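Long-range contacts in beta-lactamase OXA-2 (Salmonella typhimurium, PDB 1K38), which hydrolyses beta-lactam antibiotics, oxacillin among them, as a class D serine beta-lactamase and so confers antibiotic resistance: residues S8-F13 against R233-S238; T58-D63 against R118-I123; A64-D69 against E105-E110. One frame throughout, in Å; residues are numbered along the deposited sequence.

Contact 1 of 3, residues S8-F13 against R233-S238; sequences SDWRKF and RAILRS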
loop_
_atom_site.group_PDB
_atom_site.type_symbol
_atom_site.label_atom_id
_atom_site.label_comp_id
_atom_site.label_asym_id
_atom_site.label_seq_id
_atom_site.Cartn_x
_atom_site.Cartn_y
_atom_site.Cartn_z
ATOM N N SER A 8 -10.178 -7.110 -30.319
ATOM C CA SER A 8 -9.197 -7.349 -31.369
ATOM C C SER A 8 -8.489 -6.060 -31.761
ATOM O O SER A 8 -7.378 -6.092 -32.290
ATOM C CB SER A 8 -9.870 -7.968 -32.598
ATOM O OG SER A 8 -10.866 -7.107 -33.119
ATOM N N ASP A 9 -9.134 -4.928 -31.493
ATOM C CA ASP A 9 -8.557 -3.632 -31.822
ATOM C C ASP A 9 -7.328 -3.347 -30.965
ATOM O O ASP A 9 -6.518 -2.481 -31.300
ATOM C CB ASP A 9 -9.600 -2.524 -31.642
ATOM C CG ASP A 9 -10.173 -2.480 -30.244
ATOM O OD1 ASP A 9 -10.753 -3.494 -29.800
ATOM O OD2 ASP A 9 -10.051 -1.426 -29.588
ATOM N N TRP A 10 -7.186 -4.077 -29.861
ATOM C CA TRP A 10 -6.034 -3.894 -28.989
ATOM C C TRP A 10 -4.759 -4.414 -29.634
ATOM O O TRP A 10 -3.672 -4.281 -29.077
ATOM C CB TRP A 10 -6.258 -4.583 -27.641
ATOM C CG TRP A 10 -7.128 -3.781 -26.716
ATOM C CD1 TRP A 10 -7.656 -2.543 -26.954
ATOM C CD2 TRP A 10 -7.561 -4.154 -25.401
ATOM N NE1 TRP A 10 -8.390 -2.122 -25.870
ATOM C CE2 TRP A 10 -8.349 -3.091 -24.903
ATOM C CE3 TRP A 10 -7.361 -5.283 -24.594
ATOM C CZ2 TRP A 10 -8.936 -3.123 -23.631
ATOM C CZ3 TRP A 10 -7.944 -5.316 -23.333
ATOM C CH2 TRP A 10 -8.724 -4.238 -22.863
ATOM N N ARG A 11 -4.888 -5.001 -30.818
ATOM C CA ARG A 11 -3.717 -5.512 -31.511
ATOM C C ARG A 11 -2.758 -4.364 -31.806
ATOM O O ARG A 11 -1.547 -4.564 -31.884
ATOM C CB ARG A 11 -4.118 -6.204 -32.817
ATOM C CG ARG A 11 -2.936 -6.750 -33.604
ATOM C CD ARG A 11 -3.376 -7.753 -34.657
ATOM N NE ARG A 11 -4.075 -8.884 -34.052
ATOM C CZ ARG A 11 -4.427 -9.987 -34.704
ATOM N NH1 ARG A 11 -4.143 -10.119 -35.993
ATOM N NH2 ARG A 11 -5.061 -10.961 -34.065
ATOM N N LYS A 12 -3.298 -3.158 -31.955
ATOM C CA LYS A 12 -2.464 -1.997 -32.247
ATOM C C LYS A 12 -1.454 -1.726 -31.141
ATOM O O LYS A 12 -0.359 -1.231 -31.401
ATOM C CB LYS A 12 -3.323 -0.749 -32.468
ATOM C CG LYS A 12 -4.062 -0.259 -31.237
ATOM C CD LYS A 12 -4.797 1.034 -31.544
ATOM C CE LYS A 12 -5.605 1.512 -30.354
ATOM N NZ LYS A 12 -6.303 2.795 -30.652
ATOM N N PHE A 13 -1.820 -2.049 -29.905
ATOM C CA PHE A 13 -0.918 -1.835 -28.783
ATOM C C PHE A 13 0.217 -2.850 -28.803
ATOM O O PHE A 13 1.358 -2.520 -28.478
ATOM C CB PHE A 13 -1.686 -1.916 -27.462
ATOM C CG PHE A 13 -2.661 -0.787 -27.263
ATOM C CD1 PHE A 13 -2.211 0.526 -27.146
ATOM C CD2 PHE A 13 -4.029 -1.032 -27.216
ATOM C CE1 PHE A 13 -3.111 1.576 -26.986
ATOM C CE2 PHE A 13 -4.936 0.007 -27.055
ATOM C CZ PHE A 13 -4.478 1.316 -26.940
ATOM N N ARG A 233 0.164 -0.567 -19.671
ATOM C CA ARG A 233 -0.097 0.826 -19.341
ATOM C C ARG A 233 -0.826 1.554 -20.466
ATOM O O ARG A 233 -1.716 2.359 -20.202
ATOM C CB ARG A 233 1.206 1.549 -18.991
ATOM C CG ARG A 233 1.793 1.130 -17.647
ATOM C CD ARG A 233 3.114 1.838 -17.380
ATOM N NE ARG A 233 3.708 1.448 -16.102
ATOM C CZ ARG A 233 3.417 2.014 -14.936
ATOM N NH1 ARG A 233 2.538 3.007 -14.876
ATOM N NH2 ARG A 233 4.003 1.582 -13.825
ATOM N N ALA A 234 -0.459 1.266 -21.712
ATOM C CA ALA A 234 -1.109 1.906 -22.854
ATOM C C ALA A 234 -2.587 1.525 -22.871
ATOM O O ALA A 234 -3.460 2.373 -23.066
ATOM C CB ALA A 234 -0.444 1.477 -24.155
ATOM N N ILE A 235 -2.863 0.242 -22.660
ATOM C CA ILE A 235 -4.239 -0.238 -22.643
ATOM C C ILE A 235 -5.013 0.336 -21.456
ATOM O O ILE A 235 -6.139 0.815 -21.616
ATOM C CB ILE A 235 -4.273 -1.787 -22.622
ATOM C CG1 ILE A 235 -3.735 -2.315 -23.957
ATOM C CG2 ILE A 235 -5.694 -2.292 -22.366
ATOM C CD1 ILE A 235 -3.642 -3.827 -24.052
ATOM N N LEU A 236 -4.413 0.311 -20.267
ATOM C CA LEU A 236 -5.086 0.851 -19.092
ATOM C C LEU A 236 -5.409 2.333 -19.289
ATOM O O LEU A 236 -6.491 2.795 -18.930
ATOM C CB LEU A 236 -4.225 0.659 -17.842
ATOM C CG LEU A 236 -4.076 -0.784 -17.350
ATOM C CD1 LEU A 236 -3.241 -0.804 -16.076
ATOM C CD2 LEU A 236 -5.456 -1.384 -17.095
ATOM N N ARG A 237 -4.474 3.078 -19.870
ATOM C CA ARG A 237 -4.716 4.494 -20.113
ATOM C C ARG A 237 -5.871 4.679 -21.102
ATOM O O ARG A 237 -6.690 5.588 -20.940
ATOM C CB ARG A 237 -3.457 5.184 -20.658
ATOM C CG ARG A 237 -2.339 5.388 -19.633
ATOM C CD ARG A 237 -1.291 6.376 -20.147
ATOM N NE ARG A 237 -0.622 5.907 -21.359
ATOM C CZ ARG A 237 0.422 5.080 -21.372
ATOM N NH1 ARG A 237 0.933 4.625 -20.233
ATOM N NH2 ARG A 237 0.953 4.699 -22.526
ATOM N N SER A 238 -5.953 3.811 -22.108
ATOM C CA SER A 238 -7.012 3.920 -23.111
ATOM C C SER A 238 -8.411 3.750 -22.524
ATOM O O SER A 238 -9.385 4.241 -23.091
ATOM C CB SER A 238 -6.792 2.914 -24.252
ATOM O OG SER A 238 -7.163 1.597 -23.887
HETATM O O HOH W 1 -9.024 0.699 -25.549
#

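Contact 2 of 3, residues T58-D63 against R118-I123; sequences TLFALD and RYLKKI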
loop_
_atom_site.group_PDB
_atom_site.type_symbol
_atom_site.label_atom_id
_atom_site.label_comp_id
_atom_site.label_asym_id
_atom_site.label_seq_id
_atom_site.Cartn_x
_atom_site.Cartn_y
_atom_site.Cartn_z
ATOM N N THR A 58 4.520 -16.010 -1.370
ATOM C CA THR A 58 4.742 -15.230 -0.157
ATOM C C THR A 58 3.701 -15.642 0.884
ATOM O O THR A 58 4.004 -15.715 2.078
ATOM C CB THR A 58 4.639 -13.711 -0.424
ATOM O OG1 THR A 58 5.630 -13.327 -1.388
ATOM C CG2 THR A 58 4.876 -12.925 0.860
ATOM N N LEU A 59 2.475 -15.906 0.434
ATOM C CA LEU A 59 1.416 -16.342 1.340
ATOM C C LEU A 59 1.815 -17.700 1.925
ATOM O O LEU A 59 1.683 -17.924 3.128
ATOM C CB LEU A 59 0.080 -16.464 0.601
ATOM C CG LEU A 59 -0.539 -15.173 0.055
ATOM C CD1 LEU A 59 -1.744 -15.510 -0.811
ATOM C CD2 LEU A 59 -0.945 -14.269 1.214
ATOM N N PHE A 60 2.304 -18.601 1.073
ATOM C CA PHE A 60 2.735 -19.925 1.531
ATOM C C PHE A 60 3.797 -19.783 2.618
ATOM O O PHE A 60 3.717 -20.419 3.670
ATOM C CB PHE A 60 3.371 -20.741 0.394
ATOM C CG PHE A 60 2.427 -21.131 -0.716
ATOM C CD1 PHE A 60 1.132 -20.624 -0.796
ATOM C CD2 PHE A 60 2.865 -22.002 -1.713
ATOM C CE1 PHE A 60 0.291 -20.978 -1.856
ATOM C CE2 PHE A 60 2.033 -22.361 -2.771
ATOM C CZ PHE A 60 0.746 -21.850 -2.844
ATOM N N ALA A 61 4.804 -18.960 2.334
ATOM C CA ALA A 61 5.920 -18.729 3.247
ATOM C C ALA A 61 5.501 -18.122 4.581
ATOM O O ALA A 61 5.999 -18.524 5.632
ATOM C CB ALA A 61 6.967 -17.843 2.571
ATOM N N LEU A 62 4.596 -17.150 4.546
ATOM C CA LEU A 62 4.131 -16.521 5.777
ATOM C C LEU A 62 3.314 -17.526 6.586
ATOM O O LEU A 62 3.446 -17.614 7.811
ATOM C CB LEU A 62 3.271 -15.295 5.455
ATOM C CG LEU A 62 4.014 -14.057 4.940
ATOM C CD1 LEU A 62 3.028 -13.137 4.231
ATOM C CD2 LEU A 62 4.697 -13.339 6.096
ATOM N N ASP A 63 2.473 -18.286 5.892
ATOM C CA ASP A 63 1.627 -19.276 6.545
ATOM C C ASP A 63 2.448 -20.396 7.175
ATOM O O ASP A 63 2.123 -20.871 8.260
ATOM C CB ASP A 63 0.631 -19.867 5.542
ATOM C CG ASP A 63 -0.411 -20.742 6.207
ATOM O OD1 ASP A 63 -0.167 -21.959 6.358
ATOM O OD2 ASP A 63 -1.472 -20.208 6.593
ATOM N N ARG A 118 -0.105 -29.169 -1.260
ATOM C CA ARG A 118 -1.332 -28.896 -0.523
ATOM C C ARG A 118 -1.746 -27.431 -0.655
ATOM O O ARG A 118 -2.922 -27.132 -0.839
ATOM C CB ARG A 118 -1.170 -29.257 0.956
ATOM C CG ARG A 118 -1.188 -30.756 1.229
ATOM C CD ARG A 118 -1.380 -31.052 2.711
ATOM N NE ARG A 118 -0.228 -30.653 3.517
ATOM C CZ ARG A 118 0.956 -31.255 3.476
ATOM N NH1 ARG A 118 1.151 -32.289 2.669
ATOM N NH2 ARG A 118 1.948 -30.824 4.245
ATOM N N TYR A 119 -0.778 -26.523 -0.560
ATOM C CA TYR A 119 -1.069 -25.096 -0.686
ATOM C C TYR A 119 -1.613 -24.777 -2.074
ATOM O O TYR A 119 -2.612 -24.067 -2.212
ATOM C CB TYR A 119 0.189 -24.256 -0.452
ATOM C CG TYR A 119 0.549 -24.013 0.995
ATOM C CD1 TYR A 119 -0.408 -23.578 1.911
ATOM C CD2 TYR A 119 1.864 -24.154 1.434
ATOM C CE1 TYR A 119 -0.061 -23.286 3.230
ATOM C CE2 TYR A 119 2.221 -23.864 2.746
ATOM C CZ TYR A 119 1.256 -23.430 3.636
ATOM O OH TYR A 119 1.618 -23.130 4.928
ATOM N N LEU A 120 -0.951 -25.301 -3.102
ATOM C CA LEU A 120 -1.378 -25.054 -4.477
ATOM C C LEU A 120 -2.782 -25.583 -4.716
ATOM O O LEU A 120 -3.581 -24.957 -5.412
ATOM C CB LEU A 120 -0.394 -25.698 -5.460
ATOM C CG LEU A 120 0.946 -24.975 -5.631
ATOM C CD1 LEU A 120 1.946 -25.874 -6.357
ATOM C CD2 LEU A 120 0.718 -23.680 -6.402
ATOM N N LYS A 121 -3.085 -26.733 -4.123
ATOM C CA LYS A 121 -4.399 -27.335 -4.280
ATOM C C LYS A 121 -5.474 -26.519 -3.566
ATOM O O LYS A 121 -6.577 -26.353 -4.084
ATOM C CB LYS A 121 -4.393 -28.768 -3.739
ATOM C CG LYS A 121 -5.662 -29.551 -4.051
ATOM C CD LYS A 121 -5.623 -30.957 -3.456
ATOM C CE LYS A 121 -5.896 -30.948 -1.955
ATOM N NZ LYS A 121 -4.929 -30.115 -1.181
ATOM N N LYS A 122 -5.152 -25.994 -2.386
ATOM C CA LYS A 122 -6.134 -25.219 -1.635
ATOM C C LYS A 122 -6.514 -23.903 -2.313
ATOM O O LYS A 122 -7.590 -23.368 -2.057
ATOM C CB LYS A 122 -5.646 -24.968 -0.201
ATOM C CG LYS A 122 -4.534 -23.948 -0.046
ATOM C CD LYS A 122 -3.860 -24.085 1.318
ATOM C CE LYS A 122 -4.866 -24.052 2.464
ATOM N NZ LYS A 122 -4.233 -24.370 3.782
ATOM N N ILE A 123 -5.645 -23.376 -3.175
ATOM C CA ILE A 123 -5.981 -22.142 -3.879
ATOM C C ILE A 123 -6.288 -22.408 -5.351
ATOM O O ILE A 123 -6.476 -21.474 -6.125
ATOM C CB ILE A 123 -4.862 -21.067 -3.782
ATOM C CG1 ILE A 123 -3.556 -21.586 -4.382
ATOM C CG2 ILE A 123 -4.655 -20.662 -2.327
ATOM C CD1 ILE A 123 -2.487 -20.506 -4.522
HETATM O O HOH W 2 -3.297 -21.757 4.650
#

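Contact 3 of 3, residues A64-D69 against E105-E110; sequences AGAVRD and ELFAKE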
loop_
_atom_site.group_PDB
_atom_site.type_symbol
_atom_site.label_atom_id
_atom_site.label_comp_id
_atom_site.label_asym_id
_atom_site.label_seq_id
_atom_site.Cartn_x
_atom_site.Cartn_y
_atom_site.Cartn_z
ATOM N N ALA A 64 3.520 -20.797 6.499
ATOM C CA ALA A 64 4.383 -21.874 6.988
ATOM C C ALA A 64 5.414 -21.390 8.002
ATOM O O ALA A 64 6.109 -22.197 8.626
ATOM C CB ALA A 64 5.090 -22.542 5.817
ATOM N N GLY A 65 5.516 -20.076 8.164
ATOM C CA GLY A 65 6.473 -19.525 9.105
ATOM C C GLY A 65 7.885 -19.474 8.557
ATOM O O GLY A 65 8.842 -19.350 9.323
ATOM N N ALA A 66 8.023 -19.579 7.235
ATOM C CA ALA A 66 9.333 -19.519 6.593
ATOM C C ALA A 66 9.845 -18.087 6.676
ATOM O O ALA A 66 11.046 -17.841 6.614
ATOM C CB ALA A 66 9.234 -19.965 5.135
ATOM N N VAL A 67 8.913 -17.146 6.799
ATOM C CA VAL A 67 9.244 -15.736 6.946
ATOM C C VAL A 67 8.247 -15.172 7.955
ATOM O O VAL A 67 7.049 -15.454 7.885
ATOM C CB VAL A 67 9.157 -14.967 5.598
ATOM C CG1 VAL A 67 7.782 -15.143 4.963
ATOM C CG2 VAL A 67 9.466 -13.495 5.826
ATOM N N ARG A 68 8.753 -14.389 8.903
ATOM C CA ARG A 68 7.925 -13.814 9.962
ATOM C C ARG A 68 7.111 -12.593 9.551
ATOM O O ARG A 68 5.905 -12.533 9.785
ATOM C CB ARG A 68 8.799 -13.429 11.160
ATOM C CG ARG A 68 9.609 -14.569 11.759
ATOM C CD ARG A 68 10.360 -14.095 13.003
ATOM N NE ARG A 68 11.380 -13.094 12.695
ATOM C CZ ARG A 68 12.589 -13.378 12.220
ATOM N NH1 ARG A 68 12.938 -14.636 11.998
ATOM N NH2 ARG A 68 13.447 -12.401 11.964
ATOM N N ASP A 69 7.782 -11.615 8.959
ATOM C CA ASP A 69 7.113 -10.391 8.539
ATOM C C ASP A 69 7.979 -9.612 7.558
ATOM O O ASP A 69 8.976 -10.124 7.052
ATOM C CB ASP A 69 6.794 -9.508 9.751
ATOM C CG ASP A 69 8.018 -9.202 10.593
ATOM O OD1 ASP A 69 9.147 -9.244 10.056
ATOM O OD2 ASP A 69 7.848 -8.903 11.798
ATOM N N GLU A 105 13.686 -19.478 -2.940
ATOM C CA GLU A 105 14.194 -20.841 -3.032
ATOM C C GLU A 105 14.347 -21.315 -1.590
ATOM O O GLU A 105 14.107 -22.480 -1.273
ATOM C CB GLU A 105 15.546 -20.871 -3.746
ATOM C CG GLU A 105 15.449 -20.678 -5.253
ATOM C CD GLU A 105 16.809 -20.648 -5.923
ATOM O OE1 GLU A 105 17.615 -21.570 -5.672
ATOM O OE2 GLU A 105 17.071 -19.707 -6.704
ATOM N N LEU A 106 14.738 -20.392 -0.716
ATOM C CA LEU A 106 14.896 -20.701 0.698
ATOM C C LEU A 106 13.540 -21.093 1.275
ATOM O O LEU A 106 13.431 -22.071 2.017
ATOM C CB LEU A 106 15.451 -19.486 1.451
ATOM C CG LEU A 106 16.972 -19.286 1.465
ATOM C CD1 LEU A 106 17.604 -20.299 2.405
ATOM C CD2 LEU A 106 17.544 -19.425 0.063
ATOM N N PHE A 107 12.505 -20.330 0.929
ATOM C CA PHE A 107 11.161 -20.621 1.418
ATOM C C PHE A 107 10.703 -21.983 0.912
ATOM O O PHE A 107 10.147 -22.780 1.664
ATOM C CB PHE A 107 10.148 -19.574 0.940
ATOM C CG PHE A 107 10.429 -18.171 1.406
ATOM C CD1 PHE A 107 11.208 -17.925 2.532
ATOM C CD2 PHE A 107 9.867 -17.091 0.733
ATOM C CE1 PHE A 107 11.423 -16.623 2.982
ATOM C CE2 PHE A 107 10.073 -15.784 1.172
ATOM C CZ PHE A 107 10.852 -15.548 2.299
ATOM N N ALA A 108 10.928 -22.234 -0.374
ATOM C CA ALA A 108 10.525 -23.493 -0.988
ATOM C C ALA A 108 11.147 -24.692 -0.277
ATOM O O ALA A 108 10.478 -25.697 -0.041
ATOM C CB ALA A 108 10.909 -23.497 -2.466
ATOM N N LYS A 109 12.425 -24.574 0.065
ATOM C CA LYS A 109 13.131 -25.650 0.751
ATOM C C LYS A 109 12.503 -25.918 2.115
ATOM O O LYS A 109 12.282 -27.071 2.490
ATOM C CB LYS A 109 14.608 -25.288 0.915
ATOM C CG LYS A 109 15.449 -26.374 1.564
ATOM C CD LYS A 109 16.900 -25.940 1.691
ATOM C CE LYS A 109 17.742 -27.018 2.360
ATOM N NZ LYS A 109 17.733 -28.291 1.582
ATOM N N GLU A 110 12.199 -24.853 2.851
ATOM C CA GLU A 110 11.595 -24.999 4.171
ATOM C C GLU A 110 10.157 -25.504 4.105
ATOM O O GLU A 110 9.724 -26.286 4.952
ATOM C CB GLU A 110 11.647 -23.671 4.932
ATOM C CG GLU A 110 10.876 -23.684 6.242
ATOM C CD GLU A 110 11.251 -22.532 7.153
ATOM O OE1 GLU A 110 10.558 -22.332 8.173
ATOM O OE2 GLU A 110 12.243 -21.833 6.856
#

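Contact 1 of 3, residues S8-F13 against R233-S238
Contact begins at Ala-234 in the final turns of helix 226-238, whose lone methyl is short enough to admit an aromatic ring: CD1 of Phe-13 lies 3.6 Å from Ala-234 CB.

Ile-235 makes the largest contribution, splitting its branches between two rings. Its CG1 meets Phe-13 CD2 at 3.5 Å, while CG2 lies over the six-membered ring of Trp-10 in a CH-pi contact, 3.6 Å from the centroid and only 12° off the ring normal. The CG2 branch stands anti to the backbone N (CG1 at chi1 -67°), and beta-branching is what lets one residue serve both partners. Trp-10 and Phe-13 are three residues apart, Phe-13 N bonded to Trp-10 O, so both rings meet Ile-235, with Trp-10 CD1 at the edge of the Phe-13 ring. Trp-10 and Ile-235 also rest on Ile-23 of strand 21-27, so the contact belongs to the layer of N- and C-terminal helices packed on one face of the central sheet, the familiar plan of penicillin-recognising enzymes. Leu-236, next along, joins that layer to strand 208-217 through Val-210 and Phe-212.

At Ser-238, CB comes 3.9 Å from Phe-13 CZ. The small hydroxyl folds back on its own helix, OG donating to the in-plane lone pair of Ile-235 O at 2.6 Å. A water links the polar groups at the margin: it accepts from Trp-10 NE1 at 2.9 Å and donates to Ser-238 OG at 2.7 Å, satisfying the indole N-H.

Contact 2 of 3, residues T58-D63 against R118-I123
Two aromatic rings, Phe-60 and Tyr-119, form the apolar centre between these helices, sliding past one another in opposite directions. Their planes are 20° apart and the centroids of the Phe-60 and Tyr-119 rings 4.7 Å, an offset stack. The displacement puts the methylene of Tyr-119 over the middle of the phenyl ring, its CB just 3.4 Å from Phe-60 CZ, so that a CH-pi contact fills the place a centred ring would take. In return, Phe-60 CA lies over a face of the tyrosine ring.

Two aliphatic side chains meet the far end of the phenyl ring. Ile-123, the first residue past the end of helix 113-122, reaches tip to tip and sets CD1 at the ring edge, 3.9 Å from Phe-60 CE1. Leu-120 crosses at about a right angle, with CD2 4.0 Å from Phe-60 CZ.

The axes of the two short helical segments approach to 11.0 Å at 122°, a separation that leaves room for such large side chains. This is a helix-helix interface in the all-helical part of the transpeptidase-like fold. Ile-111 of helix 101-111 packs on both aromatic side chains, while Thr-58 faces another way, its OG1 hydrogen-bonded to the backbone O of the carboxylated lysine at position 54 and to Tyr-104.

Outward along Tyr-119 the ring ends in a hydroxyl, which donates to Asp-63 OD1 at 2.6 Å, meeting the anti lone pair of that oxygen, the one away from OD2. The carboxylate stands 89° to the ring, presenting this oxygen at the ring's edge. A water accepts from Lys-122 NZ at 2.9 Å and donates weakly to Asp-63 OD2 at 3.1 Å; the nearby ammonium would favour the ionised aspartate.

Contact 3 of 3, residues A64-D69 against E105-E110
Ala-64, just before the turn, points its methyl toward helix 101-111 without touching it, and packs on Tyr-119 of helix 113-122. Gly-65 then turns the chain with positive phi (80°), where a CB would be jammed against the preceding carbonyl. It is the C-prime residue of a Schellman motif: Ala-66 N returns to Ala-61 O and Gly-65 N to Leu-62 O, closing the helix.

Ala-66 is the wedge of the contact. Its CB fits between two side chains of the neighbouring helix, 3.9 Å from Phe-107 CD1 and 3.8 Å from Glu-110 CD; a methyl is small enough to sit against both. Val-67 follows, crossing Phe-107 obliquely, with CB 3.8 Å from the ring's CZ. That ring is further enclosed by edge-to-face pairs with Tyr-104 and Phe-74.

Glu-110, its chain extended and CG anti to the backbone N (chi1 172°), reaches over the turn and lays its carboxylate along Ala-66, OE1 3.5 Å from Ala-66 CA. The same OE1 stands 3.6 Å from Gly-65 O, so an acidic group sits beside a carbonyl oxygen; such surroundings might favour proton uptake slightly, though the solvent-exposed setting would soften the effect.

In the fold
Contacts 2 and 3, their centres 11 Å apart, meet at helix 56-64 and the loop that follows it: residues 58-63 pack on helix 113-122, residues 64-69 on helix 101-111, which precedes helix 113-122 in the chain. Ala-61 CB, 3.5 Å from Phe-107 CD2, ties them. Contact 1 lies across the molecule, its centre 34 Å from that of contact 2 and 38 Å from that of contact 3; it joins segments near the chain's two ends and encloses both others in sequence. Through Thr-58, the helix of contact 2 is bonded to the modified Lys-54; the Phe-107 side chain is about 11 Å from that of Lys-189, probably substrate-binding, and about 12 Å from that of Ser-51, the predicted nucleophile.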